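Local structure of collectin placenta 1 (Mus musculus, 2OX9) at residues K36-F42 against F126-K130; L66-E72 against P102-A107; W9-T13 against E47-W51; K23-A29 against E60-I64. The protein binds the leukocyte glycan Lewis(x) through a C-type lectin domain whose calcium holds the sugar, and probably acts as a scavenger receptor. Residues are numbered along the deposited sequence.

Contact 1 of 4, residues K36-F42 against F126-K130. With CA (calcium ion), chain L.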
# COMPACT_ATOMS: atom_id res chain seq x y z
N LYS A 36 -11.91 6.89 -7.60
CA LYS A 36 -12.61 5.66 -7.95
C LYS A 36 -13.52 5.20 -6.80
O LYS A 36 -14.05 4.09 -6.83
CB LYS A 36 -11.61 4.54 -8.24
CG LYS A 36 -10.48 4.91 -9.18
CD LYS A 36 -10.98 5.29 -10.55
CE LYS A 36 -9.81 5.75 -11.44
NZ LYS A 36 -9.14 6.98 -10.91
N SER A 37 -13.67 6.04 -5.78
CA SER A 37 -14.48 5.70 -4.62
C SER A 37 -13.83 4.50 -3.91
O SER A 37 -14.52 3.57 -3.49
CB SER A 37 -15.92 5.37 -5.02
OG SER A 37 -16.55 6.49 -5.61
N SER A 38 -12.51 4.54 -3.80
CA SER A 38 -11.76 3.47 -3.15
C SER A 38 -10.61 4.10 -2.36
O SER A 38 -10.45 5.32 -2.38
CB SER A 38 -11.20 2.50 -4.20
OG SER A 38 -10.28 3.13 -5.07
N HIS A 39 -9.83 3.27 -1.68
CA HIS A 39 -8.69 3.77 -0.92
C HIS A 39 -7.46 2.90 -1.18
O HIS A 39 -7.59 1.75 -1.61
CB HIS A 39 -9.01 3.76 0.58
CG HIS A 39 -9.31 2.40 1.13
ND1 HIS A 39 -8.33 1.49 1.45
CD2 HIS A 39 -10.49 1.79 1.37
CE1 HIS A 39 -8.89 0.37 1.87
NE2 HIS A 39 -10.20 0.53 1.83
N LEU A 40 -6.27 3.46 -0.97
CA LEU A 40 -5.06 2.65 -1.15
C LEU A 40 -5.29 1.46 -0.22
O LEU A 40 -5.72 1.63 0.92
CB LEU A 40 -3.83 3.44 -0.73
CG LEU A 40 -3.31 4.43 -1.79
CD1 LEU A 40 -2.26 5.35 -1.18
CD2 LEU A 40 -2.72 3.66 -2.97
N VAL A 41 -5.01 0.26 -0.71
CA VAL A 41 -5.24 -0.97 0.03
C VAL A 41 -4.81 -1.08 1.50
O VAL A 41 -3.69 -0.68 1.88
CB VAL A 41 -4.64 -2.19 -0.76
CG1 VAL A 41 -3.12 -2.26 -0.53
CG2 VAL A 41 -5.31 -3.47 -0.32
N PHE A 42 -5.71 -1.60 2.32
CA PHE A 42 -5.45 -1.86 3.74
C PHE A 42 -5.33 -3.38 3.82
O PHE A 42 -6.28 -4.09 3.52
CB PHE A 42 -6.62 -1.41 4.63
CG PHE A 42 -6.90 0.07 4.58
CD1 PHE A 42 -8.07 0.57 5.16
CD2 PHE A 42 -6.03 0.96 3.97
CE1 PHE A 42 -8.36 1.92 5.12
CE2 PHE A 42 -6.31 2.32 3.93
CZ PHE A 42 -7.48 2.80 4.51
N PHE A 126 0.46 0.91 -7.53
CA PHE A 126 -0.31 0.92 -6.31
C PHE A 126 -1.51 -0.01 -6.36
O PHE A 126 -1.80 -0.62 -7.39
CB PHE A 126 -0.77 2.36 -6.00
CG PHE A 126 -1.55 3.01 -7.11
CD1 PHE A 126 -2.93 2.87 -7.19
CD2 PHE A 126 -0.90 3.78 -8.07
CE1 PHE A 126 -3.66 3.49 -8.22
CE2 PHE A 126 -1.61 4.40 -9.10
CZ PHE A 126 -2.99 4.26 -9.17
N ILE A 127 -2.21 -0.13 -5.23
CA ILE A 127 -3.37 -1.00 -5.16
C ILE A 127 -4.54 -0.29 -4.49
O ILE A 127 -4.39 0.21 -3.38
CB ILE A 127 -3.07 -2.27 -4.33
CG1 ILE A 127 -1.82 -2.97 -4.87
CG2 ILE A 127 -4.27 -3.22 -4.38
CD1 ILE A 127 -1.33 -4.07 -3.96
N CYS A 128 -5.69 -0.26 -5.16
CA CYS A 128 -6.89 0.35 -4.59
C CYS A 128 -7.81 -0.75 -4.09
O CYS A 128 -7.82 -1.87 -4.62
CB CYS A 128 -7.66 1.16 -5.62
SG CYS A 128 -6.82 2.56 -6.41
N GLU A 129 -8.60 -0.43 -3.07
CA GLU A 129 -9.52 -1.39 -2.50
C GLU A 129 -10.88 -0.74 -2.23
O GLU A 129 -10.96 0.42 -1.81
CB GLU A 129 -8.95 -1.97 -1.20
CG GLU A 129 -9.92 -2.84 -0.43
CD GLU A 129 -9.36 -3.40 0.86
OE1 GLU A 129 -8.39 -2.83 1.42
OE2 GLU A 129 -9.89 -4.42 1.34
N LYS A 130 -11.94 -1.49 -2.47
CA LYS A 130 -13.28 -0.98 -2.21
C LYS A 130 -14.28 -2.12 -2.10
O LYS A 130 -13.96 -3.27 -2.36
CB LYS A 130 -13.72 0.01 -3.29
CG LYS A 130 -13.99 -0.58 -4.67
CD LYS A 130 -14.47 0.54 -5.60
CE LYS A 130 -14.84 0.05 -6.99
NZ LYS A 130 -15.33 1.18 -7.85
CA CA L . -8.45 -4.81 3.30
O HOH W 1 -10.28 -5.96 3.88
O HOH W 2 -9.55 -3.04 4.44
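A short edge segment can join a sheet and build a metal site at once, and residues 36-42 show how. Lys36 follows the last turn of helix 26-35, and Lys130 NZ gives its O a weak hydrogen bond of 3.3 Å. Ser37, at positive phi, is the C-prime residue of the Schellman motif that ends this helix. The side chain of Ser38 then packs against the backbone of 126-130, with CB 3.2 Å from Glu129 O, while its hydroxyl is hydrogen-bonded to Cys33 O. At His39 the antiparallel pairing begins: His39 N donates to Glu129 O (3.1 Å) and Glu129 N to His39 O (2.8 Å), a hydrogen-bonded pair. The imidazole folds back so that ND1 reaches Leu40 O at 2.7 Å. Leu40 sits opposite Cys128 as a non-hydrogen-bonded pair, and its CD2 touches Phe126 CB at 3.8 Å. Beyond the strand, Val41 N donates to Ile127 O at 2.7 Å and Phe42 N to Glu129 OE1 at 3.1 Å. Phe42 O (2.3 Å) and both carboxylate oxygens of Glu129, OE1 (2.7 Å) and OE2 (2.5 Å), bind one calcium, completed by Asn44, Glu48 and two waters. Glu129 OE2 also accepts from Lys15. Calcium thus reconciles oxygens that would otherwise repel, such as Phe42 O and Glu129 OE1 at 3.2 Å, and ties strand 125-131, through Glu129, to the loop that begins at Phe42.

Contact 2 of 4, residues L66-E72 against P102-A107. With CA (calcium ion), chain I; CA (calcium ion), chain K; CA (calcium ion), chain J; GAL (beta-D-galactopyranose), chain E.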
# COMPACT_ATOMS: atom_id res chain seq x y z
N LEU A 66 -0.67 2.74 4.05
CA LEU A 66 -0.02 2.79 5.35
C LEU A 66 1.09 3.83 5.42
O LEU A 66 1.97 3.85 4.56
CB LEU A 66 0.59 1.42 5.66
CG LEU A 66 1.10 1.20 7.07
CD1 LEU A 66 -0.12 1.07 7.97
CD2 LEU A 66 1.96 -0.05 7.16
N THR A 67 1.07 4.68 6.45
CA THR A 67 2.11 5.71 6.60
C THR A 67 2.38 6.01 8.07
O THR A 67 1.61 5.62 8.95
CB THR A 67 1.70 7.06 5.95
OG1 THR A 67 0.70 7.70 6.75
CG2 THR A 67 1.16 6.87 4.55
N ASP A 68 3.48 6.71 8.32
CA ASP A 68 3.84 7.11 9.68
C ASP A 68 4.28 8.58 9.62
O ASP A 68 5.21 9.00 10.32
CB ASP A 68 4.95 6.20 10.24
CG ASP A 68 6.32 6.47 9.63
OD1 ASP A 68 6.39 6.96 8.49
OD2 ASP A 68 7.34 6.17 10.29
N SER A 69 3.59 9.34 8.78
CA SER A 69 3.87 10.77 8.60
C SER A 69 3.38 11.58 9.79
O SER A 69 4.01 12.57 10.17
CB SER A 69 3.17 11.30 7.34
OG SER A 69 3.68 10.69 6.17
N GLU A 70 2.26 11.16 10.37
CA GLU A 70 1.68 11.85 11.52
C GLU A 70 2.67 11.85 12.68
O GLU A 70 2.90 12.88 13.32
CB GLU A 70 0.38 11.16 11.95
CG GLU A 70 -0.75 12.11 12.29
CD GLU A 70 -1.93 11.42 12.97
OE1 GLU A 70 -2.46 10.43 12.41
OE2 GLU A 70 -2.33 11.87 14.07
N GLN A 71 3.25 10.68 12.95
CA GLN A 71 4.22 10.52 14.03
C GLN A 71 5.16 9.38 13.66
O GLN A 71 4.76 8.22 13.59
CB GLN A 71 3.50 10.20 15.34
CG GLN A 71 4.39 10.32 16.58
CD GLN A 71 3.62 10.12 17.87
OE1 GLN A 71 2.62 10.81 18.13
NE2 GLN A 71 4.07 9.18 18.69
N GLU A 72 6.42 9.73 13.40
CA GLU A 72 7.43 8.75 13.02
C GLU A 72 7.33 7.46 13.85
O GLU A 72 7.20 7.51 15.08
CB GLU A 72 8.82 9.37 13.16
CG GLU A 72 9.97 8.50 12.68
CD GLU A 72 9.83 8.07 11.22
OE1 GLU A 72 9.37 8.90 10.40
OE2 GLU A 72 10.19 6.92 10.90
N PRO A 102 12.62 14.01 6.05
CA PRO A 102 11.59 13.30 6.81
C PRO A 102 11.73 11.78 6.81
O PRO A 102 10.98 11.08 7.49
CB PRO A 102 10.30 13.76 6.15
CG PRO A 102 10.71 13.90 4.72
CD PRO A 102 12.05 14.59 4.81
N GLY A 103 12.69 11.28 6.04
CA GLY A 103 12.92 9.85 5.97
C GLY A 103 11.96 9.14 5.04
O GLY A 103 11.67 9.62 3.94
N GLU A 104 11.48 7.98 5.48
CA GLU A 104 10.54 7.17 4.70
C GLU A 104 9.28 7.00 5.53
O GLU A 104 9.30 6.36 6.58
CB GLU A 104 11.17 5.81 4.38
CG GLU A 104 12.50 5.93 3.62
CD GLU A 104 13.05 4.58 3.15
OE1 GLU A 104 13.38 3.74 4.01
OE2 GLU A 104 13.15 4.37 1.93
N ASP A 105 8.19 7.57 5.06
CA ASP A 105 6.94 7.52 5.81
C ASP A 105 5.76 6.92 5.05
O ASP A 105 4.61 7.05 5.48
CB ASP A 105 6.57 8.93 6.27
CG ASP A 105 7.68 9.59 7.08
OD1 ASP A 105 8.66 8.91 7.44
OD2 ASP A 105 7.55 10.81 7.36
N CYS A 106 6.05 6.25 3.94
CA CYS A 106 5.01 5.65 3.11
C CYS A 106 5.36 4.18 2.87
O CYS A 106 6.51 3.86 2.59
CB CYS A 106 4.91 6.43 1.79
SG CYS A 106 4.07 8.05 2.02
N ALA A 107 4.38 3.29 3.00
CA ALA A 107 4.63 1.86 2.84
C ALA A 107 4.23 1.30 1.48
O ALA A 107 3.29 1.79 0.85
CB ALA A 107 3.91 1.08 3.94
CA CA I . 9.05 6.94 8.79
CA CA K . 9.19 10.73 9.01
CA CA J . 12.88 1.38 3.83
C1 GAL E . 16.13 0.26 -0.40
C2 GAL E . 14.72 0.58 0.08
C3 GAL E . 14.75 1.75 1.07
C4 GAL E . 15.76 1.49 2.20
C5 GAL E . 17.13 1.10 1.61
C6 GAL E . 18.13 0.70 2.68
O2 GAL E . 13.91 0.93 -1.03
O3 GAL E . 13.46 1.91 1.64
O4 GAL E . 15.29 0.45 3.03
O5 GAL E . 16.99 -0.03 0.72
O6 GAL E . 19.45 0.66 2.16
O HOH W 3 7.54 10.85 10.33
O HOH W 4 5.97 12.30 6.02
O HOH W 5 10.40 4.67 8.67
O HOH W 6 11.17 11.29 10.45
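Two calcium ions, CA (chain I) and CA (chain K), lie only 3.8 Å apart and share ligands. Asp105 OD1 is 2.4 Å from the chain I ion and 2.5 Å from the chain K ion, and Glu72 OE1 bridges the same pair at 2.6 and 2.3 Å; these two oxygens come within 3.0 Å of each other. Asp68 chelates the chain I ion through OD1 (2.7 Å) and OD2 (2.4 Å), Glu104 O adds a bond of 2.3 Å, and Asn95 takes part as well. Pro102 O, 2.4 Å away, and two waters belong to the chain K ion. Glu104 faces both ways: its carbonyl serves this cluster, while its OE1, also hydrogen-bonded to Trp96 N, binds CA (chain J) at 2.4 Å, the ion that receives galactose O3 and O4. The cluster is thereby coupled to the sugar site, as expected of the long-loop region of a C-type lectin. Next to the ions the backbones pair antiparallel: Asp68 N donates to Asp105 O (3.1 Å) and Ala107 N to Leu66 O (2.9 Å), flanking the non-hydrogen-bonded pair of Thr67 and Cys106. Asp105 and Cys106 form a classic bulge against Phe118; strand 62-64 adjoins Ala107, and Phe26 of helix 26-35 packs on Thr67 and Cys106.

Contact 3 of 4, residues W9-T13 against E47-W51; sequences WKNFT and EEQQW. With CA (calcium ion), chain L.
Aromatic packing can join a strand to a helix without any direct polar bond, as Phe12 and Trp51 illustrate. Residues 10-12 are extended, residues 47-51 helical, with Trp51 N bonded to Glu47 O at 3.1 Å; the two short axes run nearly antiparallel (153°) and approach to 10.6 Å. Phe12 and Trp51, whose CA atoms are 7.8 Å apart, both point across the gap with chi1 in t (chi2 63° and 80°). The Phe12 ring forms an offset stack with the five-membered ring of Trp51, centroids 4.4 Å apart and planes at 24°. CH-pi contacts reinforce it, Phe12 CB lying 3.5 Å from the centroid of the six-membered ring of Trp51 and Trp51 CB 4.0 Å from that of Phe12. Van der Waals contacts follow: Lys10 CB meets the indole edge at Trp51 CH2 (3.5 Å), and Phe12 CE2 rests against Glu48 CA (3.7 Å). On the helix, Glu48 OE1 binds a calcium at 2.5 Å and is hydrogen-bonded to Tyr17 OH. An N-terminal hairpin, here with disulfide Cys5-Cys16, marks long-form C-type lectin domains; strands 10-12 and 15-19 form it and pack against helix 46-54, with Tyr17 touching both Phe12 and Trp51.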
# COMPACT_ATOMS: atom_id res chain seq x y z
N TRP A 9 -10.97 -4.68 -12.19
CA TRP A 9 -10.86 -4.96 -10.76
C TRP A 9 -10.92 -6.46 -10.48
O TRP A 9 -11.58 -7.21 -11.20
CB TRP A 9 -11.97 -4.25 -10.00
CG TRP A 9 -11.84 -2.76 -10.06
CD1 TRP A 9 -12.01 -1.97 -11.16
CD2 TRP A 9 -11.49 -1.89 -8.98
NE1 TRP A 9 -11.78 -0.65 -10.83
CE2 TRP A 9 -11.46 -0.57 -9.50
CE3 TRP A 9 -11.19 -2.08 -7.62
CZ2 TRP A 9 -11.14 0.53 -8.72
CZ3 TRP A 9 -10.88 -0.98 -6.85
CH2 TRP A 9 -10.86 0.31 -7.40
N LYS A 10 -10.21 -6.89 -9.44
CA LYS A 10 -10.17 -8.29 -9.04
C LYS A 10 -10.95 -8.45 -7.74
O LYS A 10 -10.92 -7.57 -6.88
CB LYS A 10 -8.74 -8.75 -8.78
CG LYS A 10 -7.77 -8.62 -9.95
CD LYS A 10 -8.14 -9.53 -11.10
CE LYS A 10 -7.00 -9.60 -12.10
NZ LYS A 10 -6.62 -8.24 -12.55
N ASN A 11 -11.63 -9.58 -7.59
CA ASN A 11 -12.39 -9.81 -6.37
C ASN A 11 -11.72 -10.81 -5.42
O ASN A 11 -11.06 -11.76 -5.84
CB ASN A 11 -13.79 -10.31 -6.71
CG ASN A 11 -13.80 -11.72 -7.25
OD1 ASN A 11 -13.23 -11.99 -8.31
ND2 ASN A 11 -14.43 -12.63 -6.52
N PHE A 12 -11.86 -10.53 -4.13
CA PHE A 12 -11.36 -11.39 -3.07
C PHE A 12 -12.40 -11.20 -1.97
O PHE A 12 -12.57 -10.10 -1.47
CB PHE A 12 -9.99 -10.93 -2.56
CG PHE A 12 -9.46 -11.76 -1.44
CD1 PHE A 12 -9.18 -13.11 -1.63
CD2 PHE A 12 -9.27 -11.22 -0.17
CE1 PHE A 12 -8.72 -13.91 -0.59
CE2 PHE A 12 -8.80 -12.00 0.88
CZ PHE A 12 -8.53 -13.35 0.68
N THR A 13 -13.08 -12.28 -1.59
CA THR A 13 -14.16 -12.21 -0.62
C THR A 13 -15.14 -11.16 -1.13
O THR A 13 -15.51 -11.19 -2.31
CB THR A 13 -13.68 -11.87 0.83
OG1 THR A 13 -13.06 -10.58 0.85
CG2 THR A 13 -12.70 -12.92 1.31
N GLU A 47 -4.26 -13.88 4.84
CA GLU A 47 -4.95 -14.39 3.65
C GLU A 47 -5.07 -13.31 2.59
O GLU A 47 -4.89 -13.59 1.41
CB GLU A 47 -6.35 -14.91 4.00
CG GLU A 47 -6.36 -16.07 4.95
CD GLU A 47 -6.84 -15.67 6.32
OE1 GLU A 47 -6.27 -14.72 6.90
OE2 GLU A 47 -7.80 -16.31 6.82
N GLU A 48 -5.37 -12.09 3.02
CA GLU A 48 -5.50 -10.99 2.07
C GLU A 48 -4.11 -10.67 1.52
O GLU A 48 -3.94 -10.34 0.35
CB GLU A 48 -6.10 -9.75 2.75
CG GLU A 48 -6.38 -8.60 1.78
CD GLU A 48 -7.00 -7.38 2.44
OE1 GLU A 48 -7.58 -6.55 1.72
OE2 GLU A 48 -6.90 -7.24 3.68
N GLN A 49 -3.10 -10.78 2.38
CA GLN A 49 -1.72 -10.51 2.00
C GLN A 49 -1.23 -11.49 0.94
O GLN A 49 -0.58 -11.11 -0.02
CB GLN A 49 -0.80 -10.62 3.23
CG GLN A 49 0.69 -10.61 2.91
CD GLN A 49 1.14 -9.32 2.25
OE1 GLN A 49 0.80 -8.22 2.71
NE2 GLN A 49 1.91 -9.45 1.18
N GLN A 50 -1.53 -12.77 1.15
CA GLN A 50 -1.14 -13.82 0.23
C GLN A 50 -1.79 -13.65 -1.14
O GLN A 50 -1.14 -13.81 -2.17
CB GLN A 50 -1.51 -15.19 0.79
CG GLN A 50 -0.32 -16.05 1.21
CD GLN A 50 0.68 -16.27 0.08
OE1 GLN A 50 0.33 -16.70 -1.02
NE2 GLN A 50 1.95 -15.96 0.36
N TRP A 51 -3.09 -13.34 -1.13
CA TRP A 51 -3.84 -13.14 -2.37
C TRP A 51 -3.26 -11.93 -3.11
O TRP A 51 -3.14 -11.94 -4.33
CB TRP A 51 -5.31 -12.89 -2.05
CG TRP A 51 -6.19 -12.79 -3.25
CD1 TRP A 51 -6.70 -13.81 -3.99
CD2 TRP A 51 -6.63 -11.58 -3.88
NE1 TRP A 51 -7.43 -13.33 -5.04
CE2 TRP A 51 -7.40 -11.96 -5.00
CE3 TRP A 51 -6.45 -10.22 -3.61
CZ2 TRP A 51 -7.99 -11.02 -5.85
CZ3 TRP A 51 -7.03 -9.29 -4.46
CH2 TRP A 51 -7.79 -9.69 -5.57
CA CA L . -8.45 -4.81 3.30
O HOH W 1 -10.28 -5.96 3.88
O HOH W 2 -9.55 -3.04 4.44

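Contact 4 of 4, residues K23-A29 against E60-I64; sequences KEIFEDA and ESHWI
The indole nitrogen of a buried tryptophan needs an acceptor, and here the residue just before the N-cap of a helix supplies it: Trp63 NE1 donates to Glu24 O at 2.8 Å with an angle of 152°. A long salt bridge of 3.8 Å between Lys23 NZ and Glu60 OE1 follows, with one water weakly bonded to both; Lys23 NZ has a firmer partner in Asn125. Residues 23-25 are extended, Ile25 is the N-cap, and the helix runs on from Phe26, its first turn held by Ala29 N to Ile25 O at 3.0 Å. Residues 62-64 form a strand whose Trp63 CB points toward the helix (chi1 -73°, chi2 131°), with CA atoms of Phe26 and Trp63 6.9 Å apart. Phe26, with chi1 in t and chi2 79°, turns its ring edge to the indole face in a T-shaped pair, six-membered centroids 5.5 Å apart and planes at 86°. Its CA also sits over the five-membered ring, 4.0 Å from the centroid. Farther out, Ala29 CB touches Trp63 CD1 (3.8 Å) and Phe26 CE1 approaches Ile64 O (3.5 Å). Trp63 and Ile64 open the WIGL sequence motif, a hallmark of the C-type lectin fold, and this packing of its tryptophan against the first helix belongs to the hydrophobic core of that fold.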
# COMPACT_ATOMS: atom_id res chain seq x y z
N LYS A 23 1.86 4.54 -12.45
CA LYS A 23 2.97 4.70 -11.50
C LYS A 23 2.90 6.14 -11.00
O LYS A 23 2.92 7.07 -11.81
CB LYS A 23 4.31 4.45 -12.19
CG LYS A 23 4.45 3.08 -12.87
CD LYS A 23 5.89 2.84 -13.32
CE LYS A 23 6.02 1.62 -14.23
NZ LYS A 23 5.55 0.36 -13.58
N GLU A 24 2.82 6.33 -9.68
CA GLU A 24 2.71 7.68 -9.11
C GLU A 24 3.33 7.82 -7.71
O GLU A 24 3.61 6.82 -7.05
CB GLU A 24 1.23 8.07 -9.01
CG GLU A 24 0.40 7.84 -10.27
CD GLU A 24 0.64 8.89 -11.33
OE1 GLU A 24 0.49 10.09 -11.03
OE2 GLU A 24 0.97 8.52 -12.48
N ILE A 25 3.52 9.05 -7.26
CA ILE A 25 4.06 9.27 -5.92
C ILE A 25 2.90 8.92 -4.99
O ILE A 25 1.76 8.82 -5.45
CB ILE A 25 4.48 10.74 -5.68
CG1 ILE A 25 3.28 11.68 -5.85
CG2 ILE A 25 5.58 11.13 -6.63
CD1 ILE A 25 3.62 13.15 -5.57
N PHE A 26 3.19 8.74 -3.70
CA PHE A 26 2.14 8.35 -2.75
C PHE A 26 0.87 9.18 -2.77
O PHE A 26 -0.22 8.62 -2.89
CB PHE A 26 2.67 8.34 -1.32
CG PHE A 26 1.71 7.73 -0.33
CD1 PHE A 26 1.60 6.35 -0.21
CD2 PHE A 26 0.93 8.54 0.49
CE1 PHE A 26 0.73 5.77 0.71
CE2 PHE A 26 0.04 7.97 1.42
CZ PHE A 26 -0.06 6.58 1.53
N GLU A 27 0.99 10.50 -2.63
CA GLU A 27 -0.18 11.36 -2.59
C GLU A 27 -1.01 11.32 -3.86
O GLU A 27 -2.24 11.48 -3.82
CB GLU A 27 0.21 12.81 -2.28
CG GLU A 27 1.12 13.48 -3.29
CD GLU A 27 1.13 15.00 -3.15
OE1 GLU A 27 1.43 15.50 -2.04
OE2 GLU A 27 0.83 15.69 -4.14
N ASP A 28 -0.35 11.11 -4.99
CA ASP A 28 -1.07 11.03 -6.26
C ASP A 28 -1.79 9.69 -6.34
O ASP A 28 -2.88 9.59 -6.92
CB ASP A 28 -0.09 11.21 -7.43
CG ASP A 28 0.34 12.66 -7.63
OD1 ASP A 28 1.26 12.91 -8.44
OD2 ASP A 28 -0.24 13.57 -6.99
N ALA A 29 -1.19 8.65 -5.77
CA ALA A 29 -1.80 7.32 -5.77
C ALA A 29 -3.06 7.36 -4.89
O ALA A 29 -4.11 6.81 -5.24
CB ALA A 29 -0.80 6.30 -5.21
N GLU A 60 8.15 -3.92 -10.19
CA GLU A 60 7.55 -2.72 -9.61
C GLU A 60 7.07 -2.93 -8.18
O GLU A 60 6.70 -4.05 -7.79
CB GLU A 60 6.38 -2.22 -10.48
CG GLU A 60 5.39 -3.29 -10.91
CD GLU A 60 5.86 -4.05 -12.14
OE1 GLU A 60 6.00 -3.42 -13.21
OE2 GLU A 60 6.08 -5.28 -12.04
N SER A 61 7.10 -1.86 -7.39
CA SER A 61 6.65 -1.89 -6.01
C SER A 61 5.22 -1.34 -6.00
O SER A 61 4.86 -0.57 -6.88
CB SER A 61 7.53 -1.02 -5.12
OG SER A 61 8.90 -1.37 -5.26
N HIS A 62 4.44 -1.72 -5.00
CA HIS A 62 3.05 -1.25 -4.93
C HIS A 62 2.72 -0.54 -3.63
O HIS A 62 2.81 -1.12 -2.55
CB HIS A 62 2.08 -2.42 -5.08
CG HIS A 62 1.99 -2.97 -6.46
ND1 HIS A 62 2.91 -3.85 -6.98
CD2 HIS A 62 1.08 -2.75 -7.45
CE1 HIS A 62 2.59 -4.15 -8.22
NE2 HIS A 62 1.48 -3.50 -8.53
N TRP A 63 2.31 0.72 -3.74
CA TRP A 63 1.92 1.50 -2.57
C TRP A 63 0.71 0.85 -1.88
O TRP A 63 -0.18 0.33 -2.55
CB TRP A 63 1.48 2.90 -2.99
CG TRP A 63 2.54 3.85 -3.43
CD1 TRP A 63 2.53 4.61 -4.57
CD2 TRP A 63 3.71 4.26 -2.69
NE1 TRP A 63 3.60 5.47 -4.58
CE2 TRP A 63 4.34 5.28 -3.44
CE3 TRP A 63 4.27 3.87 -1.47
CZ2 TRP A 63 5.52 5.92 -3.01
CZ3 TRP A 63 5.44 4.50 -1.04
CH2 TRP A 63 6.05 5.52 -1.81
N ILE A 64 0.70 0.86 -0.54
CA ILE A 64 -0.46 0.36 0.21
C ILE A 64 -0.84 1.54 1.12
O ILE A 64 -0.04 2.44 1.32
CB ILE A 64 -0.16 -0.92 1.05
CG1 ILE A 64 0.93 -0.65 2.09
CG2 ILE A 64 0.24 -2.07 0.11
CD1 ILE A 64 1.12 -1.81 3.05
O HOH W 7 3.25 -1.73 -14.31

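Overall arrangement
One sheet runs through all four contacts, yet the calcium sites lie on opposite sides of the domain: one beside helix 46-54, the others in the loops around contact 2. Contacts 1 and 3, centres 12 Å apart, share a calcium: Glu129 OE2 and Glu48 OE1 lie 3.2 Å apart as its ligands, and Trp9 CH2 packs 3.8 Å from Cys128 CB. Contact 4 mediates between the extremes. Its Ile64 CG2 meets Val41 CG1 of contact 1 at 3.4 Å, while Phe26 CZ reaches Thr67 CG2 of contact 2 at 3.3 Å. Contact 2 alone holds the sugar-binding calcium; its centre is 25 Å from that of contact 3. Glycan recognition and the packing of the N-terminal hairpin therefore occupy separate poles joined by a common core.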